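Cellulose biosynthesis protein BcsG (Salmonella typhimurium LT2, PDB 5OLT) is required for cellulose biosynthesis, the present chain being the zinc-binding extramembrane domain, of the alkaline phosphatase family, of a membrane protein. Local coordinates at residues P83-F88 and N291-V296; A105-L110 and T120-P125; E159-E162 and S168-M171; A193-W198 and T212-L217. All coordinates share one frame; numbering follows the deposited sequence. Where two conformers were deposited one is given.

How the contacts relate
Contacts 1, 2 and 4 are buried, whereas contact 3 lies at the surface. Contacts 1 and 4 both reach the seven-stranded sheet, through strands 291-299 and 210-216; in contact 1 aromatic rings pack on a strand, and contact 4 adds one hydrogen bond to its apolar packing. Contact 2 is apolar across its segments, with an arginine laid against a leucine. Contact 3 relies instead on an arginine, a backbone carbonyl and a water. Contacts 2 and 3 touch through Tyr123 and Glu159, and contacts 2 and 4 where Leu109 and Leu110 pack on Phe213. Contact 1 lies across the chain's centre from contacts 2 and 3.

Contact 1 of 4, residues P83-F88 and N291-V296; sequences PLWSHF and NVPAGV
Phe88 lays one face of its ring over the backbone at Gly295: the CA of Gly295 stands 4.0 Å from the centroid of the Phe88 ring, 25° off the ring normal, a CH-pi contact displaced toward the rim. Phe88 CD1 comes 3.5 Å from the backbone N of Val296, beside the Gly295-Val296 peptide, so the phenyl rests directly on the main chain. The second contact is Trp85 on Pro293, where the far corner of the indole, CZ3, reaches CB of the proline ring at 3.7 Å and CH2 meets Pro293 CG at 3.8 Å. Both aromatic residues belong to the short helical turn 84-87 and its exit, and they cover strand 291-299 of the central mixed sheet, which runs antiparallel to its neighbours 259-265 and 90-96. Trp85 carries CG anti to its carbonyl carbon (chi1 -49°), which brings the six-membered ring to the proline while NE1 bonds to Leu79 O. Further out, Phe242 meets the indole edge-to-face and Trp71 packs at an angle to it; Val263 touches Phe88, and Pro265 touches Pro293.

Contact 2 of 4, residues A105-L110 and T120-P125; sequences AAIRLL and TRLYQP
The guanidinium of Arg108 has Leu122 over one face: CD1 of Leu122 lies 3.7 Å from NE of Arg108, and Leu122 CG sits 4.1 Å above the plane, displaced toward the rim. The aromatic ring of Tyr123 is met obliquely by the CD1 methyl of Ile107, 3.7 Å from Tyr123 CE1 and nearly as close to CZ and OH, with the two side chains crossing at about a right angle. Leu122 rests against two successive helix residues, Ile107 and Arg108. Its CD2 branch touches CG of Arg108 at 3.7 Å and the CG2 branch of Ile107 at 3.8 Å, while its CD1 lies over the guanidinium and also near Arg108 CG. Helix 102-110, whose first residue Ser102 is a zinc ligand, is thus packed against the end of the short helix 119-122 and the turn that follows it, in a domain of the alkaline phosphatase family; the disulfide Cys114-Cys130 brackets 120-125 in sequence. Arg108 is extended from CG to NE, and the bend at its last torsion (chi4 -75°) turns one face of the guanidinium to Leu122; NH1 bonds to Pro117 O. Ile107 divides its branches: CG2, anti to the backbone N, goes to Leu122, and the CG1 arm carries CD1 to the tyrosine. Pro104 touches both Leu122 and Tyr123, and the tyrosine hydroxyl is hydrogen-bonded to Glu159.

Contact 3 of 4, residues E159-E162 and S168-M171; sequences EVRE and SELM
Arg161 reaches from helix 156-162 to the backbone of 168-171, and its direct hydrogen bonds end on one carbonyl. NH2 of Arg161 donates to Ser168 O at 3.1 Å with an N-H...O angle of 163°, the oxygen lying practically in the guanidinium plane though the donor is tilted 25° from the carbonyl plane. NE of the same arginine adds a weak bond to Ser168 O at 3.5 Å; two N-H groups thus converge on that oxygen, NH2 giving the main bond, which would limit the rotation of the head. By way of water, NH2 also gives a hydrogen bond of 2.6 Å to a molecule that accepts another from Leu170 N at 3.1 Å, joining the arginine to the next part of the loop. Charge plays a looser part: Glu169, bent at its second torsion (chi2 -66°), places OE2 over one face of the guanidinium, 4.1 Å from Arg161 NH2, where no N-H points at it and attraction between opposite charges is all that can be expected. Ser168 is positioned through OG, bonded to Gln143, and Leu170 packs on Met147. This arginine-to-carbonyl bridge spans the connection after helix 156-162, beside 142-147, an outermost strand of the mixed sheet.

Contact 4 of 4, residues A193-W198 and T212-L217; sequences AVLNRW and TFFNLL
Helix 193-198 and strand 212-216 run nearly antiparallel, 168° between their directions, with their axes 11.3 Å apart at the closest, the helix lying on one side of the mixed sheet as in the three-layer alpha/beta/alpha sandwich of the alkaline phosphatase family. The chain leaves helix 191-203 and returns as strand 210-216, between strands 142-147 and 60-66. Leu195 stands level with Phe214, Trp198 with Thr212. Phe214, its CG anti to the backbone N, pushes its ring out to the helix, where two aliphatic side chains receive it obliquely: CG1 of Val194 is 3.6 Å from Phe214 CE1, and CD2 of Leu195 is 3.6 Å from Phe214 CE2, across the ring from CE1. Leu216, two residues along the strand, covers one face of this ring with CD1, 3.5 Å above its plane. Around the packing, Phe248 of helix 234-255 touches Leu195 and Trp198, Leu62 touches Leu195 and Thr212, and Met146 reaches Val194 and Trp198. Polar contact is confined to the C-terminal end of 193-198, facing the start of 212-217: the indole N-H of Trp198 NE1 donates to Thr212 OG1 at 3.0 Å, with an N-H...O angle of 151° and the oxygen 18° out of the ring plane.

Contact 1 of 4, residues P83-F88 and N291-V296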
loop_
_atom_site.group_PDB
_atom_site.type_symbol
_atom_site.label_atom_id
_atom_site.label_comp_id
_atom_site.label_asym_id
_atom_site.label_seq_id
_atom_site.Cartn_x
_atom_site.Cartn_y
_atom_site.Cartn_z
ATOM N N PRO A 83 -2.775 11.599 -16.337
ATOM C CA PRO A 83 -3.093 12.677 -15.411
ATOM C C PRO A 83 -3.301 12.225 -13.964
ATOM O O PRO A 83 -3.108 13.033 -13.068
ATOM C CB PRO A 83 -4.408 13.267 -15.957
ATOM C CG PRO A 83 -4.515 12.808 -17.365
ATOM C CD PRO A 83 -3.612 11.632 -17.565
ATOM N N LEU A 84 -3.656 10.962 -13.713
ATOM C CA LEU A 84 -3.893 10.493 -12.329
ATOM C C LEU A 84 -2.695 10.814 -11.438
ATOM O O LEU A 84 -2.878 11.269 -10.304
ATOM C CB LEU A 84 -4.164 8.976 -12.311
ATOM C CG LEU A 84 -4.338 8.362 -10.897
ATOM C CD1 LEU A 84 -5.633 8.848 -10.265
ATOM C CD2 LEU A 84 -4.297 6.851 -11.059
ATOM N N TRP A 85 -1.476 10.600 -11.931
ATOM C CA TRP A 85 -0.310 10.743 -11.070
ATOM C C TRP A 85 -0.162 12.148 -10.564
ATOM O O TRP A 85 0.291 12.333 -9.457
ATOM C CB TRP A 85 1.002 10.264 -11.729
ATOM C CG TRP A 85 0.837 8.908 -12.333
ATOM C CD1 TRP A 85 0.937 8.589 -13.665
ATOM C CD2 TRP A 85 0.514 7.693 -11.647
ATOM N NE1 TRP A 85 0.683 7.261 -13.846
ATOM C CE2 TRP A 85 0.439 6.678 -12.630
ATOM C CE3 TRP A 85 0.290 7.347 -10.278
ATOM C CZ2 TRP A 85 0.128 5.356 -12.309
ATOM C CZ3 TRP A 85 -0.018 6.033 -9.985
ATOM C CH2 TRP A 85 -0.100 5.065 -10.996
ATOM N N SER A 86 -0.558 13.114 -11.385
ATOM C CA SER A 86 -0.425 14.499 -11.023
ATOM C C SER A 86 -1.515 14.959 -10.056
ATOM O O SER A 86 -1.413 16.079 -9.530
ATOM C CB SER A 86 -0.404 15.364 -12.303
ATOM O OG SER A 86 -1.690 15.411 -12.876
ATOM N N HIS A 87 -2.542 14.127 -9.811
ATOM C CA HIS A 87 -3.651 14.540 -9.002
ATOM C C HIS A 87 -3.490 14.250 -7.521
ATOM O O HIS A 87 -4.176 14.820 -6.700
ATOM C CB HIS A 87 -4.946 14.018 -9.628
ATOM C CG HIS A 87 -5.218 14.627 -10.977
ATOM N ND1 HIS A 87 -6.065 14.060 -11.900
ATOM C CD2 HIS A 87 -4.704 15.728 -11.580
ATOM C CE1 HIS A 87 -6.100 14.800 -12.991
ATOM N NE2 HIS A 87 -5.263 15.804 -12.833
ATOM N N PHE A 88 -2.498 13.459 -7.171
ATOM C CA PHE A 88 -2.253 13.173 -5.745
ATOM C C PHE A 88 -1.682 14.364 -4.997
ATOM O O PHE A 88 -1.098 15.261 -5.591
ATOM C CB PHE A 88 -1.265 11.994 -5.623
ATOM C CG PHE A 88 -1.868 10.670 -6.005
ATOM C CD1 PHE A 88 -2.739 10.016 -5.136
ATOM C CD2 PHE A 88 -1.587 10.118 -7.240
ATOM C CE1 PHE A 88 -3.305 8.802 -5.506
ATOM C CE2 PHE A 88 -2.166 8.906 -7.645
ATOM C CZ PHE A 88 -3.026 8.251 -6.776
ATOM N N ASN A 291 8.542 -2.317 -6.346
ATOM C CA ASN A 291 8.554 -0.840 -6.212
ATOM C C ASN A 291 7.267 -0.299 -6.869
ATOM O O ASN A 291 7.154 -0.295 -8.097
ATOM C CB ASN A 291 9.786 -0.286 -6.892
ATOM C CG ASN A 291 9.818 1.213 -6.829
ATOM O OD1 ASN A 291 9.271 1.800 -5.896
ATOM N ND2 ASN A 291 10.416 1.848 -7.855
ATOM N N VAL A 292 6.288 0.088 -6.037
ATOM C CA VAL A 292 4.933 0.366 -6.506
ATOM C C VAL A 292 4.532 1.816 -6.288
ATOM O O VAL A 292 4.995 2.451 -5.335
ATOM C CB VAL A 292 3.913 -0.585 -5.829
ATOM C CG1 VAL A 292 4.221 -2.057 -6.138
ATOM C CG2 VAL A 292 3.818 -0.378 -4.303
ATOM N N PRO A 293 3.635 2.338 -7.156
ATOM C CA PRO A 293 3.192 3.739 -7.006
ATOM C C PRO A 293 2.127 3.924 -5.956
ATOM O O PRO A 293 0.940 3.721 -6.213
ATOM C CB PRO A 293 2.631 4.068 -8.402
ATOM C CG PRO A 293 2.139 2.750 -8.949
ATOM C CD PRO A 293 3.196 1.743 -8.451
ATOM N N ALA A 294 2.534 4.348 -4.775
ATOM C CA ALA A 294 1.593 4.633 -3.720
ATOM C C ALA A 294 1.378 6.139 -3.629
ATOM O O ALA A 294 2.321 6.937 -3.762
ATOM C CB ALA A 294 2.136 4.092 -2.408
ATOM N N GLY A 295 0.127 6.537 -3.419
ATOM C CA GLY A 295 -0.213 7.962 -3.371
ATOM C C GLY A 295 -1.287 8.234 -2.358
ATOM O O GLY A 295 -2.088 7.354 -1.997
ATOM N N VAL A 296 -1.353 9.490 -1.924
ATOM C CA VAL A 296 -2.373 9.922 -0.974
ATOM C C VAL A 296 -2.970 11.203 -1.513
ATOM O O VAL A 296 -2.242 12.063 -2.014
ATOM C CB VAL A 296 -1.757 10.180 0.423
ATOM C CG1 VAL A 296 -2.828 10.583 1.440
ATOM C CG2 VAL A 296 -1.011 8.934 0.929
#

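Contact 2 of 4, residues A105-L110 and T120-P125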
loop_
_atom_site.group_PDB
_atom_site.type_symbol
_atom_site.label_atom_id
_atom_site.label_comp_id
_atom_site.label_asym_id
_atom_site.label_seq_id
_atom_site.Cartn_x
_atom_site.Cartn_y
_atom_site.Cartn_z
ATOM N N ALA A 105 0.488 -9.469 0.400
ATOM C CA ALA A 105 0.456 -8.017 0.264
ATOM C C ALA A 105 -0.672 -7.400 1.039
ATOM O O ALA A 105 -0.480 -6.364 1.706
ATOM C CB ALA A 105 0.343 -7.621 -1.194
ATOM N N ALA A 106 -1.849 -7.997 0.929
ATOM C CA ALA A 106 -3.019 -7.459 1.627
ATOM C C ALA A 106 -2.841 -7.567 3.140
ATOM O O ALA A 106 -3.153 -6.626 3.881
ATOM C CB ALA A 106 -4.267 -8.185 1.193
ATOM N N ILE A 107 -2.294 -8.696 3.623
ATOM C CA ILE A 107 -2.059 -8.835 5.048
ATOM C C ILE A 107 -1.036 -7.794 5.531
ATOM O O ILE A 107 -1.230 -7.181 6.583
ATOM C CB ILE A 107 -1.550 -10.259 5.386
ATOM C CG1 ILE A 107 -2.589 -11.321 4.962
ATOM C CG2 ILE A 107 -1.334 -10.392 6.897
ATOM C CD1 ILE A 107 -1.982 -12.717 4.937
ATOM N N ARG A 108 0.039 -7.567 4.762
ATOM C CA ARG A 108 1.036 -6.575 5.152
ATOM C C ARG A 108 0.387 -5.180 5.267
ATOM O O ARG A 108 0.664 -4.442 6.198
ATOM C CB ARG A 108 2.191 -6.570 4.172
ATOM C CG ARG A 108 3.073 -7.810 4.297
ATOM C CD ARG A 108 4.261 -7.785 3.335
ATOM N NE ARG A 108 5.112 -8.977 3.542
ATOM C CZ ARG A 108 5.944 -9.138 4.576
ATOM N NH1 ARG A 108 6.136 -8.175 5.481
ATOM N NH2 ARG A 108 6.602 -10.307 4.714
ATOM N N LEU A 109 -0.446 -4.823 4.302
ATOM C CA LEU A 109 -1.122 -3.530 4.350
ATOM C C LEU A 109 -2.087 -3.439 5.538
ATOM O O LEU A 109 -2.125 -2.410 6.233
ATOM C CB LEU A 109 -1.900 -3.330 3.036
ATOM C CG LEU A 109 -2.769 -2.061 2.901
ATOM C CD1 LEU A 109 -2.040 -0.772 3.220
ATOM C CD2 LEU A 109 -3.274 -2.009 1.479
ATOM N N LEU A 110 -2.839 -4.514 5.797
ATOM C CA LEU A 110 -3.760 -4.517 6.935
ATOM C C LEU A 110 -3.017 -4.461 8.277
ATOM O O LEU A 110 -3.553 -3.934 9.263
ATOM C CB LEU A 110 -4.767 -5.692 6.860
ATOM C CG LEU A 110 -5.690 -5.542 5.639
ATOM C CD1 LEU A 110 -6.372 -6.853 5.350
ATOM C CD2 LEU A 110 -6.719 -4.444 5.845
ATOM N N THR A 120 6.907 -15.661 7.533
ATOM C CA THR A 120 6.420 -16.603 8.544
ATOM C C THR A 120 5.471 -15.891 9.528
ATOM O O THR A 120 4.348 -16.373 9.761
ATOM C CB THR A 120 7.586 -17.283 9.305
ATOM O OG1 THR A 120 8.491 -17.906 8.376
ATOM C CG2 THR A 120 7.062 -18.349 10.263
ATOM N N ARG A 121 5.923 -14.740 10.047
ATOM C CA ARG A 121 5.200 -13.964 11.078
ATOM C C ARG A 121 3.864 -13.428 10.522
ATOM O O ARG A 121 2.883 -13.201 11.280
ATOM C CB ARG A 121 6.078 -12.832 11.628
ATOM C CG ARG A 121 6.991 -13.067 12.824
ATOM C CD ARG A 121 6.830 -11.921 13.894
ATOM N NE ARG A 121 7.452 -10.605 13.541
ATOM C CZ ARG A 121 6.916 -9.380 13.661
ATOM N NH1 ARG A 121 5.684 -9.194 14.171
ATOM N NH2 ARG A 121 7.639 -8.288 13.295
ATOM N N LEU A 122 3.772 -13.237 9.207
ATOM C CA LEU A 122 2.460 -12.812 8.626
ATOM C C LEU A 122 1.301 -13.728 8.858
ATOM O O LEU A 122 0.131 -13.302 8.812
ATOM C CB LEU A 122 2.492 -12.706 7.102
ATOM C CG LEU A 122 3.041 -11.486 6.505
ATOM C CD1 LEU A 122 2.893 -11.607 4.994
ATOM C CD2 LEU A 122 2.431 -10.207 7.059
ATOM N N TYR A 123 1.613 -15.022 9.017
ATOM C CA TYR A 123 0.590 -16.034 9.081
ATOM C C TYR A 123 0.272 -16.497 10.513
ATOM O O TYR A 123 -0.427 -17.485 10.712
ATOM C CB TYR A 123 0.904 -17.179 8.094
ATOM C CG TYR A 123 0.681 -16.686 6.694
ATOM C CD1 TYR A 123 -0.596 -16.756 6.110
ATOM C CD2 TYR A 123 1.717 -16.087 5.954
ATOM C CE1 TYR A 123 -0.828 -16.238 4.840
ATOM C CE2 TYR A 123 1.481 -15.577 4.697
ATOM C CZ TYR A 123 0.229 -15.666 4.132
ATOM O OH TYR A 123 -0.013 -15.162 2.864
ATOM N N GLN A 124 0.803 -15.750 11.484
ATOM C CA GLN A 124 0.549 -15.942 12.890
ATOM C C GLN A 124 -0.134 -14.665 13.364
ATOM O O GLN A 124 0.057 -13.620 12.758
ATOM C CB GLN A 124 1.881 -16.206 13.621
ATOM C CG GLN A 124 2.614 -17.442 13.051
ATOM C CD GLN A 124 4.114 -17.565 13.339
ATOM O OE1 GLN A 124 4.779 -16.638 13.823
ATOM N NE2 GLN A 124 4.662 -18.744 13.011
ATOM N N PRO A 125 -0.952 -14.729 14.429
ATOM C CA PRO A 125 -1.590 -13.502 14.933
ATOM C C PRO A 125 -0.543 -12.464 15.304
ATOM O O PRO A 125 0.565 -12.816 15.771
ATOM C CB PRO A 125 -2.289 -13.978 16.189
ATOM C CG PRO A 125 -2.604 -15.409 15.908
ATOM C CD PRO A 125 -1.485 -15.943 15.068
#

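Contact 3 of 4, residues E159-E162 and S168-M171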
loop_
_atom_site.group_PDB
_atom_site.type_symbol
_atom_site.label_atom_id
_atom_site.label_comp_id
_atom_site.label_asym_id
_atom_site.label_seq_id
_atom_site.Cartn_x
_atom_site.Cartn_y
_atom_site.Cartn_z
ATOM N N GLU A 159 -7.947 -15.047 3.483
ATOM C CA GLU A 159 -6.709 -14.491 4.036
ATOM C C GLU A 159 -6.933 -13.091 4.610
ATOM O O GLU A 159 -6.446 -12.779 5.719
ATOM C CB GLU A 159 -5.561 -14.482 3.000
ATOM C CG GLU A 159 -5.147 -15.872 2.517
ATOM C CD GLU A 159 -3.679 -15.974 2.136
ATOM O OE1 GLU A 159 -2.977 -14.953 2.156
ATOM O OE2 GLU A 159 -3.210 -17.087 1.823
ATOM N N VAL A 160 -7.690 -12.258 3.894
ATOM C CA VAL A 160 -8.015 -10.908 4.390
ATOM C C VAL A 160 -8.749 -10.970 5.739
ATOM O O VAL A 160 -8.450 -10.161 6.640
ATOM C CB VAL A 160 -8.846 -10.141 3.318
ATOM C CG1 VAL A 160 -9.543 -8.909 3.881
ATOM C CG2 VAL A 160 -7.952 -9.766 2.143
ATOM N N ARG A 161 -9.704 -11.907 5.871
ATOM C CA ARG A 161 -10.442 -12.084 7.134
ATOM C C ARG A 161 -9.561 -12.673 8.249
ATOM O O ARG A 161 -9.487 -12.097 9.351
ATOM C CB ARG A 161 -11.676 -12.972 6.917
ATOM C CG ARG A 161 -12.686 -12.357 5.970
ATOM C CD ARG A 161 -14.083 -12.860 6.283
ATOM N NE ARG A 161 -15.061 -11.961 5.684
ATOM C CZ ARG A 161 -15.918 -12.283 4.724
ATOM N NH1 ARG A 161 -15.960 -13.519 4.228
ATOM N NH2 ARG A 161 -16.747 -11.345 4.265
ATOM N N GLU A 162 -8.868 -13.773 7.944
ATOM C CA GLU A 162 -8.192 -14.569 8.981
ATOM C C GLU A 162 -6.866 -14.007 9.426
ATOM O O GLU A 162 -6.543 -13.995 10.618
ATOM C CB GLU A 162 -8.002 -16.018 8.511
ATOM C CG GLU A 162 -9.313 -16.783 8.350
ATOM C CD GLU A 162 -9.121 -18.246 7.947
ATOM O OE1 GLU A 162 -7.978 -18.679 7.646
ATOM O OE2 GLU A 162 -10.134 -18.976 7.929
ATOM N N SER A 168 -15.444 -8.169 8.342
ATOM C CA SER A 168 -16.579 -7.387 7.837
ATOM C C SER A 168 -17.097 -8.104 6.621
ATOM O O SER A 168 -16.339 -8.733 5.902
ATOM C CB SER A 168 -16.191 -5.968 7.406
ATOM O OG SER A 168 -15.597 -5.240 8.436
ATOM N N GLU A 169 -18.397 -7.995 6.381
ATOM C CA GLU A 169 -18.991 -8.636 5.214
ATOM C C GLU A 169 -18.534 -7.845 4.010
ATOM O O GLU A 169 -18.294 -6.650 4.096
ATOM C CB GLU A 169 -20.529 -8.667 5.293
ATOM C CG GLU A 169 -21.079 -9.605 6.375
ATOM C CD GLU A 169 -20.788 -11.084 6.110
ATOM O OE1 GLU A 169 -21.408 -11.655 5.186
ATOM O OE2 GLU A 169 -19.945 -11.677 6.831
ATOM N N LEU A 170 -18.369 -8.542 2.903
ATOM C CA LEU A 170 -18.077 -7.900 1.650
ATOM C C LEU A 170 -19.267 -7.006 1.259
ATOM O O LEU A 170 -20.428 -7.478 1.277
ATOM C CB LEU A 170 -17.807 -8.999 0.639
ATOM C CG LEU A 170 -17.382 -8.632 -0.745
ATOM C CD1 LEU A 170 -16.069 -7.822 -0.671
ATOM C CD2 LEU A 170 -17.165 -9.919 -1.545
ATOM N N MET A 171 -19.001 -5.743 0.883
ATOM C CA MET A 171 -20.082 -4.841 0.486
ATOM C C MET A 171 -20.846 -5.422 -0.698
ATOM O O MET A 171 -20.286 -6.141 -1.538
ATOM C CB MET A 171 -19.566 -3.440 0.176
ATOM C CG MET A 171 -19.144 -2.690 1.429
ATOM S SD MET A 171 -18.660 -0.974 1.171
ATOM C CE MET A 171 -20.032 -0.345 0.185
HETATM O O HOH W 1 -18.827 -11.614 2.756
#

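Contact 4 of 4, residues A193-W198 and T212-L217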
loop_
_atom_site.group_PDB
_atom_site.type_symbol
_atom_site.label_atom_id
_atom_site.label_comp_id
_atom_site.label_asym_id
_atom_site.label_seq_id
_atom_site.Cartn_x
_atom_site.Cartn_y
_atom_site.Cartn_z
ATOM N N ALA A 193 -18.201 2.045 -10.924
ATOM C CA ALA A 193 -19.503 1.655 -10.337
ATOM C C ALA A 193 -19.371 1.253 -8.868
ATOM O O ALA A 193 -20.195 1.646 -8.039
ATOM C CB ALA A 193 -20.135 0.535 -11.133
ATOM N N VAL A 194 -18.314 0.497 -8.534
ATOM C CA VAL A 194 -18.067 0.124 -7.144
ATOM C C VAL A 194 -17.848 1.391 -6.292
ATOM O O VAL A 194 -18.395 1.510 -5.191
ATOM C CB VAL A 194 -16.825 -0.797 -7.032
ATOM C CG1 VAL A 194 -16.468 -1.047 -5.578
ATOM C CG2 VAL A 194 -17.075 -2.142 -7.714
ATOM N N LEU A 195 -17.058 2.339 -6.799
ATOM C CA LEU A 195 -16.709 3.542 -6.034
ATOM C C LEU A 195 -17.941 4.440 -5.893
ATOM O O LEU A 195 -18.123 5.038 -4.844
ATOM C CB LEU A 195 -15.554 4.301 -6.702
ATOM C CG LEU A 195 -14.212 3.602 -6.503
ATOM C CD1 LEU A 195 -13.221 4.104 -7.567
ATOM C CD2 LEU A 195 -13.676 3.868 -5.083
ATOM N N ASN A 196 -18.746 4.552 -6.941
ATOM C CA ASN A 196 -19.957 5.381 -6.844
ATOM C C ASN A 196 -20.968 4.805 -5.850
ATOM O O ASN A 196 -21.643 5.570 -5.133
ATOM C CB ASN A 196 -20.575 5.583 -8.206
ATOM C CG ASN A 196 -19.908 6.715 -8.966
ATOM O OD1 ASN A 196 -19.382 7.668 -8.376
ATOM N ND2 ASN A 196 -19.944 6.630 -10.284
ATOM N N ARG A 197 -21.055 3.485 -5.787
ATOM C CA ARG A 197 -21.912 2.821 -4.799
ATOM C C ARG A 197 -21.406 3.123 -3.390
ATOM O O ARG A 197 -22.165 3.435 -2.478
ATOM C CB ARG A 197 -21.982 1.311 -5.076
ATOM C CG ARG A 197 -22.725 0.558 -3.968
ATOM C CD ARG A 197 -22.990 -0.882 -4.351
ATOM N NE ARG A 197 -23.952 -0.973 -5.463
ATOM C CZ ARG A 197 -24.437 -2.108 -5.958
ATOM N NH1 ARG A 197 -24.082 -3.282 -5.447
ATOM N NH2 ARG A 197 -25.318 -2.057 -6.965
ATOM N N TRP A 198 -20.083 3.069 -3.195
ATOM C CA TRP A 198 -19.492 3.428 -1.922
ATOM C C TRP A 198 -19.829 4.884 -1.541
ATOM O O TRP A 198 -20.217 5.169 -0.397
ATOM C CB TRP A 198 -17.967 3.230 -2.020
ATOM C CG TRP A 198 -17.206 3.703 -0.834
ATOM C CD1 TRP A 198 -16.976 3.002 0.311
ATOM C CD2 TRP A 198 -16.608 4.984 -0.648
ATOM N NE1 TRP A 198 -16.276 3.759 1.201
ATOM C CE2 TRP A 198 -16.029 4.990 0.650
ATOM C CE3 TRP A 198 -16.490 6.127 -1.450
ATOM C CZ2 TRP A 198 -15.338 6.090 1.154
ATOM C CZ3 TRP A 198 -15.823 7.228 -0.936
ATOM C CH2 TRP A 198 -15.264 7.203 0.360
ATOM N N THR A 212 -12.457 2.221 4.821
ATOM C CA THR A 212 -12.784 1.201 3.847
ATOM C C THR A 212 -11.517 0.647 3.222
ATOM O O THR A 212 -10.647 1.407 2.780
ATOM C CB THR A 212 -13.686 1.802 2.736
ATOM O OG1 THR A 212 -14.878 2.258 3.342
ATOM C CG2 THR A 212 -14.034 0.781 1.686
ATOM N N PHE A 213 -11.447 -0.690 3.166
ATOM C CA PHE A 213 -10.436 -1.416 2.419
ATOM C C PHE A 213 -11.048 -1.900 1.121
ATOM O O PHE A 213 -12.037 -2.661 1.134
ATOM C CB PHE A 213 -9.930 -2.602 3.249
ATOM C CG PHE A 213 -8.842 -3.381 2.581
ATOM C CD1 PHE A 213 -7.573 -2.805 2.448
ATOM C CD2 PHE A 213 -9.068 -4.654 2.083
ATOM C CE1 PHE A 213 -6.541 -3.526 1.837
ATOM C CE2 PHE A 213 -8.029 -5.392 1.436
ATOM C CZ PHE A 213 -6.779 -4.794 1.315
ATOM N N PHE A 214 -10.475 -1.456 0.002
ATOM C CA PHE A 214 -11.007 -1.784 -1.315
ATOM C C PHE A 214 -9.928 -2.493 -2.135
ATOM O O PHE A 214 -8.874 -1.896 -2.370
ATOM C CB PHE A 214 -11.452 -0.466 -1.998
ATOM C CG PHE A 214 -11.952 -0.584 -3.434
ATOM C CD1 PHE A 214 -12.471 -1.782 -3.993
ATOM C CD2 PHE A 214 -11.910 0.561 -4.259
ATOM C CE1 PHE A 214 -12.926 -1.829 -5.303
ATOM C CE2 PHE A 214 -12.387 0.501 -5.572
ATOM C CZ PHE A 214 -12.883 -0.681 -6.102
ATOM N N ASN A 215 -10.172 -3.753 -2.538
ATOM C CA ASN A 215 -9.191 -4.493 -3.325
ATOM C C ASN A 215 -9.665 -4.656 -4.774
ATOM O O ASN A 215 -10.819 -4.993 -5.021
ATOM C CB ASN A 215 -8.883 -5.865 -2.691
ATOM C CG ASN A 215 -7.808 -6.593 -3.443
ATOM O OD1 ASN A 215 -8.099 -7.437 -4.286
ATOM N ND2 ASN A 215 -6.541 -6.278 -3.139
ATOM N N LEU A 216 -8.762 -4.348 -5.710
ATOM C CA LEU A 216 -9.057 -4.271 -7.145
ATOM C C LEU A 216 -8.200 -5.219 -7.958
ATOM O O LEU A 216 -6.979 -5.152 -7.888
ATOM C CB LEU A 216 -8.765 -2.841 -7.697
ATOM C CG LEU A 216 -9.606 -1.718 -7.163
ATOM C CD1 LEU A 216 -9.135 -1.327 -5.777
ATOM C CD2 LEU A 216 -9.515 -0.520 -8.098
ATOM N N LEU A 217 -8.853 -6.019 -8.789
ATOM C CA LEU A 217 -8.214 -7.046 -9.598
ATOM C C LEU A 217 -8.098 -6.816 -11.136
ATOM O O LEU A 217 -7.615 -7.717 -11.823
ATOM C CB LEU A 217 -9.075 -8.339 -9.387
ATOM C CG LEU A 217 -8.380 -9.674 -9.544
ATOM C CD1 LEU A 217 -7.304 -9.832 -8.467
ATOM C CD2 LEU A 217 -9.395 -10.811 -9.462
#